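Long-range contact in phosphatidylethanolamine-binding protein (Plasmodium vivax, PDB 2GZQ), which probably binds phosphatidylethanolamine or similar phosphate-bearing ligands in a small anion-binding pocket: residues Tyr77-Arg91 with Thr135-Glu149. Sequence-based numbering, arbitrary orientation. Where two conformers were deposited one is given.
Sequences YCYILFMIDPDFPSR and TGLHRISFILSLVKE
Two central antiparallel strands of the large mixed sheet of the PEBP fold, 77-85 and 138-148, pair from Cys78-Val147 to Ile84-Ser141 through eight backbone hydrogen bonds, then open into loops joined by polar side chains. On the face carrying Tyr79, Leu81 and Met83, Leu144 CD2 sits over the Tyr79 ring in a CH-pi contact, 4.0 Å from its centroid. The extended Met83, a selenomethionine, runs beside Phe142 with CG over the face of the Phe142 ring. The other face packs on helix 178-184, which touches Phe82, Ile143 and Ser145. Beyond the last paired residues, His138 ND1 donates in its ring plane to the syn lone pair of Asp85 OD1 (2.7 Å), while NE2 donates to Thr135 OG1, itself hydrogen-bonded to Lys132 O. Asp85 OD2 also takes the Asp87 amide, an Asx turn. Extended at chi1 (-178°) and bent at chi2 (62°), Arg91 lays its guanidinium flat on that of Arg139, planes 6° apart; the Asp87 carboxylate probably offsets the paired positive charge. Arg139 grips that carboxylate side-on, NH2 to OD1 at 2.8 Å and NE to OD2 at 2.9 Å, and its backbone N takes the anti lone pair of Asp87 OD2.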
loop_
_atom_site.group_PDB
_atom_site.type_symbol
_atom_site.label_atom_id
_atom_site.label_comp_id
_atom_site.label_asym_id
_atom_site.label_seq_id
_atom_site.Cartn_x
_atom_site.Cartn_y
_atom_site.Cartn_z
ATOM N N TYR A 77 16.917 9.220 -3.156
ATOM C CA TYR A 77 15.504 8.914 -3.015
ATOM C C TYR A 77 15.329 7.640 -2.210
ATOM O O TYR A 77 16.245 6.829 -2.074
ATOM C CB TYR A 77 14.824 8.786 -4.401
ATOM C CG TYR A 77 14.601 10.132 -5.037
ATOM C CD1 TYR A 77 13.380 10.772 -4.904
ATOM C CD2 TYR A 77 15.634 10.796 -5.679
ATOM C CE1 TYR A 77 13.168 12.005 -5.436
ATOM C CE2 TYR A 77 15.433 12.053 -6.223
ATOM C CZ TYR A 77 14.195 12.655 -6.087
ATOM O OH TYR A 77 14.034 13.925 -6.616
ATOM N N CYS A 78 14.126 7.471 -1.690
ATOM C CA CYS A 78 13.794 6.216 -1.052
ATOM C C CYS A 78 12.365 5.838 -1.417
ATOM O O CYS A 78 11.610 6.635 -1.990
ATOM C CB CYS A 78 14.011 6.298 0.456
ATOM S SG CYS A 78 13.088 7.615 1.207
ATOM N N TYR A 79 12.008 4.597 -1.141
ATOM C CA TYR A 79 10.624 4.196 -1.298
ATOM C C TYR A 79 9.809 4.523 -0.070
ATOM O O TYR A 79 10.268 4.433 1.067
ATOM C CB TYR A 79 10.494 2.693 -1.570
ATOM C CG TYR A 79 11.123 2.197 -2.867
ATOM C CD1 TYR A 79 11.932 1.093 -2.866
ATOM C CD2 TYR A 79 10.896 2.836 -4.069
ATOM C CE1 TYR A 79 12.507 0.616 -4.032
ATOM C CE2 TYR A 79 11.476 2.374 -5.245
ATOM C CZ TYR A 79 12.267 1.255 -5.219
ATOM O OH TYR A 79 12.820 0.846 -6.417
ATOM N N ILE A 80 8.562 4.836 -0.355
ATOM C CA ILE A 80 7.492 4.886 0.640
ATOM C C ILE A 80 6.399 3.932 0.177
ATOM O O ILE A 80 6.016 3.928 -0.999
ATOM C CB ILE A 80 6.983 6.346 0.866
ATOM C CG1 ILE A 80 5.899 6.371 1.931
ATOM C CG2 ILE A 80 6.574 7.000 -0.438
ATOM C CD1 ILE A 80 5.548 7.784 2.409
ATOM N N LEU A 81 5.925 3.102 1.098
ATOM C CA LEU A 81 4.991 2.024 0.793
ATOM C C LEU A 81 3.749 2.205 1.644
ATOM O O LEU A 81 3.840 2.359 2.864
ATOM C CB LEU A 81 5.668 0.694 1.122
ATOM C CG LEU A 81 4.838 -0.562 0.904
ATOM C CD1 LEU A 81 4.318 -0.734 -0.494
ATOM C CD2 LEU A 81 5.640 -1.788 1.285
ATOM N N PHE A 82 2.594 2.158 0.992
ATOM C CA PHE A 82 1.318 2.220 1.665
ATOM C C PHE A 82 0.571 0.920 1.366
ATOM O O PHE A 82 0.543 0.489 0.196
ATOM C CB PHE A 82 0.450 3.377 1.127
ATOM C CG PHE A 82 1.009 4.761 1.335
ATOM C CD1 PHE A 82 1.647 5.137 2.492
ATOM C CD2 PHE A 82 0.872 5.732 0.351
ATOM C CE1 PHE A 82 2.116 6.428 2.647
ATOM C CE2 PHE A 82 1.319 6.992 0.530
ATOM C CZ PHE A 82 1.957 7.350 1.651
HETATM N N MSE A 83 -0.077 0.330 2.361
HETATM C CA MSE A 83 -1.043 -0.687 2.118
HETATM C C MSE A 83 -2.424 -0.170 2.501
HETATM O O MSE A 83 -2.604 0.388 3.595
HETATM C CB MSE A 83 -0.656 -1.853 2.968
HETATM C CG MSE A 83 -1.564 -2.990 2.868
HETATM SE SE MSE A 83 -1.153 -4.043 4.371
HETATM C CE MSE A 83 -2.552 -5.371 4.197
ATOM N N ILE A 84 -3.377 -0.327 1.584
ATOM C CA ILE A 84 -4.710 0.236 1.720
ATOM C C ILE A 84 -5.793 -0.775 1.389
ATOM O O ILE A 84 -5.578 -1.731 0.649
ATOM C CB ILE A 84 -4.930 1.493 0.868
ATOM C CG1 ILE A 84 -4.733 1.174 -0.598
ATOM C CG2 ILE A 84 -4.023 2.612 1.313
ATOM C CD1 ILE A 84 -5.367 2.160 -1.518
ATOM N N ASP A 85 -6.986 -0.506 1.894
ATOM C CA ASP A 85 -8.217 -1.130 1.423
ATOM C C ASP A 85 -9.115 -0.056 0.818
ATOM O O ASP A 85 -9.685 0.747 1.561
ATOM C CB ASP A 85 -8.918 -1.836 2.580
ATOM C CG ASP A 85 -10.149 -2.610 2.137
ATOM O OD1 ASP A 85 -10.837 -3.188 3.015
ATOM O OD2 ASP A 85 -10.402 -2.640 0.914
ATOM N N PRO A 86 -9.237 -0.018 -0.507
ATOM C CA PRO A 86 -10.137 0.918 -1.145
ATOM C C PRO A 86 -11.601 0.505 -1.035
ATOM O O PRO A 86 -12.486 1.259 -1.412
ATOM C CB PRO A 86 -9.676 0.905 -2.611
ATOM C CG PRO A 86 -9.169 -0.523 -2.791
ATOM C CD PRO A 86 -8.579 -0.916 -1.476
ATOM N N ASP A 87 -11.855 -0.680 -0.518
ATOM C CA ASP A 87 -13.179 -1.275 -0.480
ATOM C C ASP A 87 -13.688 -1.415 0.945
ATOM O O ASP A 87 -14.292 -2.414 1.337
ATOM C CB ASP A 87 -13.098 -2.611 -1.183
ATOM C CG ASP A 87 -12.708 -2.460 -2.652
ATOM O OD1 ASP A 87 -13.191 -1.500 -3.284
ATOM O OD2 ASP A 87 -11.932 -3.295 -3.176
ATOM N N PHE A 88 -13.391 -0.412 1.748
ATOM C CA PHE A 88 -13.707 -0.419 3.174
ATOM C C PHE A 88 -14.842 0.530 3.488
ATOM O O PHE A 88 -14.800 1.677 3.050
ATOM C CB PHE A 88 -12.476 0.036 3.964
ATOM C CG PHE A 88 -12.698 0.044 5.436
ATOM C CD1 PHE A 88 -13.233 1.138 6.062
ATOM C CD2 PHE A 88 -12.405 -1.080 6.198
ATOM C CE1 PHE A 88 -13.468 1.133 7.424
ATOM C CE2 PHE A 88 -12.646 -1.082 7.565
ATOM C CZ PHE A 88 -13.181 0.021 8.164
ATOM N N PRO A 89 -15.807 0.105 4.302
ATOM C CA PRO A 89 -15.948 -1.201 4.918
ATOM C C PRO A 89 -16.399 -2.300 3.994
ATOM O O PRO A 89 -16.248 -3.481 4.341
ATOM C CB PRO A 89 -16.970 -0.976 6.039
ATOM C CG PRO A 89 -17.649 0.261 5.719
ATOM C CD PRO A 89 -16.803 1.060 4.783
ATOM N N SER A 90 -17.007 -1.954 2.869
ATOM C CA SER A 90 -17.427 -2.980 1.934
ATOM C C SER A 90 -17.208 -2.541 0.514
ATOM O O SER A 90 -17.104 -1.335 0.202
ATOM C CB SER A 90 -18.888 -3.330 2.104
ATOM O OG SER A 90 -19.695 -2.270 1.636
ATOM N N ARG A 91 -17.161 -3.532 -0.366
ATOM C CA ARG A 91 -16.981 -3.300 -1.775
ATOM C C ARG A 91 -18.134 -2.479 -2.371
ATOM O O ARG A 91 -17.909 -1.589 -3.181
ATOM C CB ARG A 91 -16.851 -4.648 -2.483
ATOM C CG ARG A 91 -16.601 -4.579 -3.973
ATOM C CD ARG A 91 -15.292 -3.896 -4.288
ATOM N NE ARG A 91 -14.989 -4.006 -5.701
ATOM C CZ ARG A 91 -14.348 -5.031 -6.269
ATOM N NH1 ARG A 91 -13.872 -6.059 -5.548
ATOM N NH2 ARG A 91 -14.145 -5.013 -7.571
ATOM N N THR A 135 -19.172 -8.592 2.961
ATOM C CA THR A 135 -18.755 -7.278 2.452
ATOM C C THR A 135 -17.991 -7.352 1.143
ATOM O O THR A 135 -17.288 -6.408 0.777
ATOM C CB THR A 135 -17.922 -6.519 3.480
ATOM O OG1 THR A 135 -16.709 -7.239 3.785
ATOM C CG2 THR A 135 -18.738 -6.311 4.744
ATOM N N GLY A 136 -18.145 -8.455 0.419
ATOM C CA GLY A 136 -17.583 -8.577 -0.920
ATOM C C GLY A 136 -16.084 -8.852 -0.891
ATOM O O GLY A 136 -15.495 -9.119 0.155
ATOM N N LEU A 137 -15.458 -8.819 -2.059
ATOM C CA LEU A 137 -14.025 -8.968 -2.188
ATOM C C LEU A 137 -13.380 -7.591 -2.076
ATOM O O LEU A 137 -13.782 -6.625 -2.747
ATOM C CB LEU A 137 -13.688 -9.599 -3.531
ATOM C CG LEU A 137 -14.063 -11.062 -3.654
ATOM C CD1 LEU A 137 -14.188 -11.441 -5.130
ATOM C CD2 LEU A 137 -13.016 -11.914 -2.974
ATOM N N HIS A 138 -12.378 -7.489 -1.242
ATOM C CA HIS A 138 -11.628 -6.260 -1.022
ATOM C C HIS A 138 -10.315 -6.322 -1.763
ATOM O O HIS A 138 -9.564 -7.295 -1.599
ATOM C CB HIS A 138 -11.355 -6.082 0.458
ATOM C CG HIS A 138 -12.572 -5.919 1.309
ATOM N ND1 HIS A 138 -12.701 -4.896 2.219
ATOM C CD2 HIS A 138 -13.692 -6.673 1.429
ATOM C CE1 HIS A 138 -13.858 -5.009 2.847
ATOM N NE2 HIS A 138 -14.489 -6.070 2.373
ATOM N N ARG A 139 -10.030 -5.301 -2.551
ATOM C CA ARG A 139 -8.777 -5.212 -3.301
ATOM C C ARG A 139 -7.693 -4.606 -2.417
ATOM O O ARG A 139 -7.384 -3.424 -2.529
ATOM C CB ARG A 139 -9.019 -4.381 -4.567
ATOM C CG ARG A 139 -10.034 -5.048 -5.509
ATOM C CD ARG A 139 -10.554 -4.106 -6.571
ATOM N NE ARG A 139 -11.392 -3.078 -5.969
ATOM C CZ ARG A 139 -11.893 -2.041 -6.625
ATOM N NH1 ARG A 139 -11.660 -1.868 -7.930
ATOM N NH2 ARG A 139 -12.629 -1.166 -5.978
ATOM N N ILE A 140 -7.124 -5.425 -1.549
ATOM C CA ILE A 140 -6.084 -4.991 -0.628
ATOM C C ILE A 140 -4.832 -4.687 -1.465
ATOM O O ILE A 140 -4.327 -5.550 -2.177
ATOM C CB ILE A 140 -5.840 -6.068 0.428
ATOM C CG1 ILE A 140 -7.111 -6.380 1.226
ATOM C CG2 ILE A 140 -4.680 -5.665 1.325
ATOM C CD1 ILE A 140 -7.721 -5.249 1.922
ATOM N N SER A 141 -4.394 -3.437 -1.416
ATOM C CA SER A 141 -3.461 -2.897 -2.371
ATOM C C SER A 141 -2.221 -2.332 -1.710
ATOM O O SER A 141 -2.266 -1.773 -0.604
ATOM C CB SER A 141 -4.144 -1.789 -3.154
ATOM O OG SER A 141 -5.265 -2.249 -3.911
ATOM N N PHE A 142 -1.108 -2.448 -2.429
ATOM C CA PHE A 142 0.190 -1.965 -1.992
ATOM C C PHE A 142 0.701 -0.996 -3.040
ATOM O O PHE A 142 0.884 -1.375 -4.183
ATOM C CB PHE A 142 1.165 -3.133 -1.847
ATOM C CG PHE A 142 0.806 -4.118 -0.764
ATOM C CD1 PHE A 142 -0.169 -5.054 -0.972
ATOM C CD2 PHE A 142 1.463 -4.107 0.446
ATOM C CE1 PHE A 142 -0.475 -5.988 0.006
ATOM C CE2 PHE A 142 1.150 -5.041 1.438
ATOM C CZ PHE A 142 0.172 -5.946 1.201
ATOM N N ILE A 143 0.957 0.251 -2.653
ATOM C CA ILE A 143 1.403 1.289 -3.565
ATOM C C ILE A 143 2.811 1.735 -3.152
ATOM O O ILE A 143 3.042 2.125 -1.999
ATOM C CB ILE A 143 0.476 2.510 -3.514
ATOM C CG1 ILE A 143 -0.982 2.130 -3.804
ATOM C CG2 ILE A 143 0.969 3.580 -4.478
ATOM C CD1 ILE A 143 -1.990 3.161 -3.385
ATOM N N LEU A 144 3.724 1.667 -4.097
ATOM C CA LEU A 144 5.115 2.007 -3.898
ATOM C C LEU A 144 5.459 3.277 -4.638
ATOM O O LEU A 144 5.175 3.374 -5.851
ATOM C CB LEU A 144 6.004 0.874 -4.437
ATOM C CG LEU A 144 7.470 0.935 -4.081
ATOM C CD1 LEU A 144 7.682 0.648 -2.600
ATOM C CD2 LEU A 144 8.289 -0.025 -4.979
ATOM N N SER A 145 6.020 4.260 -3.923
ATOM C CA SER A 145 6.334 5.561 -4.497
ATOM C C SER A 145 7.743 5.968 -4.093
ATOM O O SER A 145 8.322 5.430 -3.159
ATOM C CB SER A 145 5.333 6.624 -4.012
ATOM O OG SER A 145 4.016 6.265 -4.318
ATOM N N LEU A 146 8.294 6.941 -4.797
ATOM C CA LEU A 146 9.564 7.574 -4.462
ATOM C C LEU A 146 9.335 8.882 -3.724
ATOM O O LEU A 146 8.496 9.702 -4.116
ATOM C CB LEU A 146 10.336 7.924 -5.742
ATOM C CG LEU A 146 10.900 6.702 -6.481
ATOM C CD1 LEU A 146 11.567 7.242 -7.746
ATOM C CD2 LEU A 146 11.859 5.893 -5.650
ATOM N N VAL A 147 10.114 9.070 -2.681
ATOM C CA VAL A 147 10.185 10.290 -1.914
ATOM C C VAL A 147 11.650 10.682 -1.762
ATOM O O VAL A 147 12.524 9.830 -1.633
ATOM C CB VAL A 147 9.467 10.117 -0.530
ATOM C CG1 VAL A 147 10.099 9.034 0.306
ATOM C CG2 VAL A 147 9.437 11.404 0.254
ATOM N N LYS A 148 11.928 11.973 -1.795
ATOM C CA LYS A 148 13.279 12.447 -1.494
ATOM C C LYS A 148 13.686 11.989 -0.112
ATOM O O LYS A 148 12.909 12.049 0.817
ATOM C CB LYS A 148 13.357 13.969 -1.543
ATOM C CG LYS A 148 13.251 14.536 -2.907
ATOM C CD LYS A 148 13.519 16.041 -2.875
ATOM C CE LYS A 148 13.483 16.652 -4.249
ATOM N NZ LYS A 148 13.584 18.131 -4.160
ATOM N N GLU A 149 14.938 11.574 0.035
ATOM C CA GLU A 149 15.452 11.160 1.338
ATOM C C GLU A 149 15.171 12.238 2.388
ATOM O O GLU A 149 14.753 11.946 3.511
ATOM C CB GLU A 149 16.946 10.854 1.278
ATOM C CG GLU A 149 17.589 10.675 2.647
ATOM C CD GLU A 149 17.362 9.292 3.225
ATOM O OE1 GLU A 149 17.062 8.366 2.441
ATOM O OE2 GLU A 149 17.497 9.132 4.463
HETATM O O HOH W 1 3.384 5.000 -1.900
#